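Local coordinates for protein transcriptional regulator (Methanobacterium thermoautotrophicum, PDB 3BPV) that probably represses transcription by binding DNA as a dimeric winged-helix protein of the MarR family, at residues A33-I38 with E94-L99. Sequence-based numbering, arbitrary orientation.
Sequences ACLLRI and EEIIPL
Leu35 and Leu36 join the first helix of the winged-helix core to Ile96 and Ile97, at the break between the short helix 91-95, which follows the wing, and helix 97-111. The contact is purely apolar and involves methyl groups. CD2 of Leu35 sits 3.8 Å from CD1 of Ile96 and 4.0 Å from CD1 of Ile97, and so touches both isoleucines. CG of Leu35 also nears Ile97 CD1, at 4.2 Å. The Leu35 side chain meets that of Ile96 at about a right angle and lies aslant that of Ile97. The side chains of Leu36 and Ile97 run alongside one another, pointing opposite ways, with Leu36 CD2 3.9 Å from Ile97 CD1 and 4.2 Å from its CG2. Ile97 CD1 therefore meets both leucines.

In MarR proteins the helices that follow the wing lead back to the dimerisation region. Here helix 91-95 ends and helix 97-111 begins around Ile96, and the two isoleucines fasten this junction to helix 29-40. The weak bond from Ile97 N to Glu94 O, 3.4 Å, spans the bend. Ile96 turns CG1 over its own backbone, flanked by N and the carbonyl carbon (chi1 62°), and the extended chi2 carries CD1 on to Leu35. In Leu35, CG is anti to the backbone N (chi1 -172°), and CD2 is the branch that prolongs the chain toward the isoleucines. Phe72 packs on both Leu35 and Ile96, Leu27 adds to Ile96, and Val89 of strand 84-89 touches Leu35. On a different face of helix 29-40, Cys34 packs against helices 46-53 and 57-69.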
loop_
_atom_site.group_PDB
_atom_site.type_symbol
_atom_site.label_atom_id
_atom_site.label_comp_id
_atom_site.label_asym_id
_atom_site.label_seq_id
_atom_site.Cartn_x
_atom_site.Cartn_y
_atom_site.Cartn_z
ATOM N N ALA A 33 2.155 9.653 3.556
ATOM C CA ALA A 33 3.418 8.972 3.293
ATOM C C ALA A 33 4.369 9.898 2.550
ATOM O O ALA A 33 5.542 9.999 2.911
ATOM C CB ALA A 33 3.170 7.706 2.478
ATOM N N CYS A 34 3.868 10.571 1.517
ATOM C CA CYS A 34 4.699 11.493 0.749
ATOM C C CYS A 34 5.165 12.657 1.622
ATOM O O CYS A 34 6.332 13.051 1.588
ATOM C CB CYS A 34 3.927 12.047 -0.450
ATOM S SG CYS A 34 3.755 10.878 -1.812
ATOM N N LEU A 35 4.253 13.213 2.406
ATOM C CA LEU A 35 4.587 14.337 3.263
ATOM C C LEU A 35 5.695 13.972 4.248
ATOM O O LEU A 35 6.662 14.719 4.405
ATOM C CB LEU A 35 3.346 14.802 4.026
ATOM C CG LEU A 35 3.497 16.101 4.818
ATOM C CD1 LEU A 35 3.811 17.245 3.878
ATOM C CD2 LEU A 35 2.205 16.387 5.566
ATOM N N LEU A 36 5.574 12.823 4.906
ATOM C CA LEU A 36 6.591 12.421 5.873
ATOM C C LEU A 36 7.925 12.150 5.201
ATOM O O LEU A 36 8.981 12.448 5.766
ATOM C CB LEU A 36 6.139 11.189 6.661
ATOM C CG LEU A 36 4.917 11.405 7.564
ATOM C CD1 LEU A 36 4.563 10.106 8.271
ATOM C CD2 LEU A 36 5.222 12.508 8.581
ATOM N N ARG A 37 7.891 11.592 3.996
ATOM C CA ARG A 37 9.131 11.308 3.281
ATOM C C ARG A 37 9.844 12.593 2.867
ATOM O O ARG A 37 11.070 12.673 2.939
ATOM C CB ARG A 37 8.848 10.451 2.046
ATOM C CG ARG A 37 10.098 9.950 1.345
ATOM C CD ARG A 37 10.791 8.858 2.140
ATOM N NE ARG A 37 12.024 8.427 1.487
ATOM C CZ ARG A 37 13.118 9.175 1.395
ATOM N NH1 ARG A 37 13.137 10.393 1.918
ATOM N NH2 ARG A 37 14.193 8.708 0.779
ATOM N N ILE A 38 9.089 13.595 2.431
ATOM C CA ILE A 38 9.686 14.863 2.026
ATOM C C ILE A 38 10.197 15.584 3.267
ATOM O O ILE A 38 11.242 16.245 3.234
ATOM C CB ILE A 38 8.657 15.756 1.306
ATOM C CG1 ILE A 38 8.165 15.054 0.040
ATOM C CG2 ILE A 38 9.287 17.099 0.945
ATOM C CD1 ILE A 38 6.940 15.689 -0.568
ATOM N N GLU A 94 4.768 21.291 7.985
ATOM C CA GLU A 94 5.546 20.868 9.144
ATOM C C GLU A 94 4.730 20.982 10.428
ATOM O O GLU A 94 4.932 20.223 11.373
ATOM C CB GLU A 94 6.808 21.726 9.278
ATOM C CG GLU A 94 7.675 21.764 8.037
ATOM C CD GLU A 94 8.951 22.550 8.250
ATOM O OE1 GLU A 94 8.865 23.746 8.605
ATOM O OE2 GLU A 94 10.043 21.972 8.064
ATOM N N GLU A 95 3.793 21.919 10.453
ATOM C CA GLU A 95 2.986 22.125 11.644
ATOM C C GLU A 95 1.891 21.092 11.876
ATOM O O GLU A 95 1.377 20.979 12.988
ATOM C CB GLU A 95 2.420 23.544 11.621
ATOM C CG GLU A 95 3.542 24.578 11.628
ATOM C CD GLU A 95 3.081 25.981 11.329
ATOM O OE1 GLU A 95 2.248 26.159 10.419
ATOM O OE2 GLU A 95 3.572 26.919 11.994
ATOM N N ILE A 96 1.545 20.326 10.843
ATOM C CA ILE A 96 0.517 19.298 10.996
ATOM C C ILE A 96 1.123 17.925 11.261
ATOM O O ILE A 96 0.395 16.959 11.477
ATOM C CB ILE A 96 -0.403 19.183 9.753
ATOM C CG1 ILE A 96 0.413 18.781 8.522
ATOM C CG2 ILE A 96 -1.147 20.487 9.530
ATOM C CD1 ILE A 96 -0.436 18.447 7.305
ATOM N N ILE A 97 2.451 17.833 11.244
ATOM C CA ILE A 97 3.125 16.558 11.489
ATOM C C ILE A 97 2.784 15.985 12.868
ATOM O O ILE A 97 2.570 14.779 13.009
ATOM C CB ILE A 97 4.666 16.694 11.369
ATOM C CG1 ILE A 97 5.037 17.204 9.975
ATOM C CG2 ILE A 97 5.334 15.345 11.633
ATOM C CD1 ILE A 97 4.577 16.311 8.844
ATOM N N PRO A 98 2.758 16.831 13.912
ATOM C CA PRO A 98 2.426 16.297 15.235
ATOM C C PRO A 98 1.045 15.653 15.238
ATOM O O PRO A 98 0.835 14.628 15.888
ATOM C CB PRO A 98 2.498 17.528 16.133
ATOM C CG PRO A 98 3.602 18.311 15.501
ATOM C CD PRO A 98 3.270 18.210 14.021
ATOM N N LEU A 99 0.109 16.262 14.513
ATOM C CA LEU A 99 -1.248 15.740 14.416
ATOM C C LEU A 99 -1.207 14.373 13.749
ATOM O O LEU A 99 -1.890 13.439 14.170
ATOM C CB LEU A 99 -2.127 16.680 13.588
ATOM C CG LEU A 99 -2.441 18.070 14.143
ATOM C CD1 LEU A 99 -3.057 18.922 13.049
ATOM C CD2 LEU A 99 -3.384 17.953 15.328
#